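Local structure of AlkD2 (Streptococcus mutans, 6M9M) at residues N167-I172 with N195-L200. The protein is a HEAT-like repeat protein of the DNA alkylation repair glycosylase family that binds inosine-5'-monophosphate but whose function remains unknown. Residues are numbered along the deposited sequence; the frame is centred on the assembly and turned at random.
Sequences NALRDI and NQVYKL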
loop_
_atom_site.group_PDB
_atom_site.type_symbol
_atom_site.label_atom_id
_atom_site.label_comp_id
_atom_site.label_asym_id
_atom_site.label_seq_id
_atom_site.Cartn_x
_atom_site.Cartn_y
_atom_site.Cartn_z
ATOM N N ASN A 167 -5.370 2.310 12.728
ATOM C CA ASN A 167 -4.145 1.628 13.127
ATOM C C ASN A 167 -2.895 2.382 12.703
ATOM O O ASN A 167 -1.879 2.309 13.405
ATOM C CB ASN A 167 -4.168 0.202 12.603
ATOM C CG ASN A 167 -5.091 -0.687 13.417
ATOM O OD1 ASN A 167 -5.060 -0.665 14.639
ATOM N ND2 ASN A 167 -5.951 -1.422 12.746
ATOM N N ALA A 168 -2.945 3.125 11.587
ATOM C CA ALA A 168 -1.795 3.937 11.198
ATOM C C ALA A 168 -1.545 5.061 12.199
ATOM O O ALA A 168 -0.388 5.377 12.513
ATOM C CB ALA A 168 -1.981 4.475 9.782
ATOM N N LEU A 169 -2.615 5.663 12.727
ATOM C CA LEU A 169 -2.458 6.658 13.780
ATOM C C LEU A 169 -2.011 6.004 15.085
ATOM O O LEU A 169 -1.208 6.581 15.827
ATOM C CB LEU A 169 -3.762 7.428 13.979
ATOM C CG LEU A 169 -4.193 8.347 12.838
ATOM C CD1 LEU A 169 -5.616 8.834 13.058
ATOM C CD2 LEU A 169 -3.260 9.540 12.680
ATOM N N ARG A 170 -2.532 4.807 15.384
ATOM C CA ARG A 170 -2.098 4.054 16.560
ATOM C C ARG A 170 -0.600 3.788 16.518
ATOM O O ARG A 170 0.090 3.959 17.534
ATOM C CB ARG A 170 -2.886 2.749 16.622
ATOM C CG ARG A 170 -2.773 1.949 17.901
ATOM C CD ARG A 170 -3.489 0.626 17.713
ATOM N NE ARG A 170 -3.570 -0.285 18.852
ATOM C CZ ARG A 170 -4.655 -0.467 19.607
ATOM N NH1 ARG A 170 -4.629 -1.376 20.561
ATOM N NH2 ARG A 170 -5.743 0.268 19.427
ATOM N N ASP A 171 -0.072 3.398 15.346
ATOM C CA ASP A 171 1.369 3.207 15.213
ATOM C C ASP A 171 2.116 4.469 15.654
ATOM O O ASP A 171 3.088 4.422 16.425
ATOM C CB ASP A 171 1.784 3.021 13.743
ATOM C CG ASP A 171 1.231 1.784 13.047
ATOM O OD1 ASP A 171 0.975 0.731 13.658
ATOM O OD2 ASP A 171 1.160 1.869 11.786
ATOM N N ILE A 172 1.702 5.614 15.099
ATOM C CA ILE A 172 2.407 6.875 15.312
ATOM C C ILE A 172 2.326 7.290 16.768
ATOM O O ILE A 172 3.279 7.867 17.306
ATOM C CB ILE A 172 1.852 7.943 14.345
ATOM C CG1 ILE A 172 2.129 7.543 12.898
ATOM C CG2 ILE A 172 2.454 9.312 14.630
ATOM C CD1 ILE A 172 1.378 8.387 11.885
ATOM N N ASN A 195 -15.820 7.580 15.224
ATOM C CA ASN A 195 -15.691 6.885 16.502
ATOM C C ASN A 195 -14.934 5.578 16.348
ATOM O O ASN A 195 -14.132 5.217 17.216
ATOM C CB ASN A 195 -17.060 6.689 17.141
ATOM C CG ASN A 195 -17.484 7.897 17.926
ATOM O OD1 ASN A 195 -16.918 8.197 18.973
ATOM N ND2 ASN A 195 -18.469 8.621 17.416
ATOM N N GLN A 196 -15.137 4.879 15.234
ATOM C CA GLN A 196 -14.379 3.663 14.989
ATOM C C GLN A 196 -12.882 3.968 14.904
ATOM O O GLN A 196 -12.044 3.271 15.503
ATOM C CB GLN A 196 -14.875 3.012 13.699
ATOM C CG GLN A 196 -14.085 1.790 13.346
ATOM C CD GLN A 196 -14.701 0.987 12.240
ATOM O OE1 GLN A 196 -15.311 1.538 11.316
ATOM N NE2 GLN A 196 -14.566 -0.333 12.329
ATOM N N VAL A 197 -12.529 5.006 14.152
ATOM C CA VAL A 197 -11.132 5.372 13.984
ATOM C C VAL A 197 -10.551 5.860 15.303
ATOM O O VAL A 197 -9.422 5.508 15.663
ATOM C CB VAL A 197 -11.023 6.436 12.876
ATOM C CG1 VAL A 197 -9.603 6.982 12.787
ATOM C CG2 VAL A 197 -11.461 5.869 11.522
ATOM N N TYR A 198 -11.310 6.684 16.036
ATOM C CA TYR A 198 -10.828 7.226 17.300
ATOM C C TYR A 198 -10.469 6.120 18.283
ATOM O O TYR A 198 -9.433 6.194 18.955
ATOM C CB TYR A 198 -11.878 8.157 17.893
ATOM C CG TYR A 198 -11.437 8.806 19.186
ATOM C CD1 TYR A 198 -10.748 10.001 19.164
ATOM C CD2 TYR A 198 -11.706 8.225 20.411
ATOM C CE1 TYR A 198 -10.332 10.612 20.340
ATOM C CE2 TYR A 198 -11.300 8.829 21.603
ATOM C CZ TYR A 198 -10.606 10.022 21.558
ATOM O OH TYR A 198 -10.198 10.646 22.725
ATOM N N LYS A 199 -11.310 5.088 18.394
ATOM C CA LYS A 199 -11.010 4.018 19.339
ATOM C C LYS A 199 -9.694 3.336 18.995
ATOM O O LYS A 199 -8.880 3.068 19.884
ATOM C CB LYS A 199 -12.129 2.993 19.376
ATOM C CG LYS A 199 -13.373 3.455 20.096
ATOM C CD LYS A 199 -14.430 2.350 20.102
ATOM C CE LYS A 199 -15.648 2.722 20.918
ATOM N NZ LYS A 199 -16.406 3.833 20.275
ATOM N N LEU A 200 -9.454 3.062 17.708
ATOM C CA LEU A 200 -8.203 2.422 17.324
ATOM C C LEU A 200 -7.014 3.328 17.619
ATOM O O LEU A 200 -5.968 2.865 18.089
ATOM C CB LEU A 200 -8.227 2.092 15.833
ATOM C CG LEU A 200 -9.152 0.951 15.427
ATOM C CD1 LEU A 200 -9.340 0.902 13.923
ATOM C CD2 LEU A 200 -8.627 -0.395 15.909
#
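Arg170 lies against the carbonyl of Leu200, near the C-terminal end of helix 192-201, and binds it through one guanidinium nitrogen. Arg170 NH2 donates to Leu200 O at 2.9 Å with an N-H...O angle of 153°. The donor meets a lone pair in the carbonyl plane, while the oxygen is tilted slightly from the guanidinium plane. With CG anti to the backbone N (chi1 -169°) and the chain extended as far as NE, the methylenes pass close to the same oxygen; Arg170 CG is 3.3 Å from Leu200 O. One carbonyl is thus lined by the arginine stem and hydrogen-bonded by the guanidinium. The Arg170 charge next to the C-terminal end of helix 192-201, the negative pole of its dipole, probably gains some electrostatic stabilisation as well.

Around this tight centre the packing is looser. Asn167 CA and Leu200 CA are 5.9 Å apart. The asparagine approaches the leucine side chain obliquely, Asn167 OD1 lying 3.8 Å from Leu200 CD2. The buried Leu169 makes a distant apolar contact, its CD1 4.4 Å from Val197 CG1. Toward solvent, the exposed Lys199 contributes little, its chain leading away from helix 159-175.

The two segments run roughly parallel, at 27° with axes 8.7 Å apart, and bury a modest 226 Å². Leu169 also packs on Ile150 of helix 143-151 and on Trp187, while Val197 reaches Val165 farther back on helix 159-175. The contact therefore joins the last helix of this all-helical, HEAT-like array to helix 159-175, which rests against helix 143-151 through Ala168, Leu169 and Ile172.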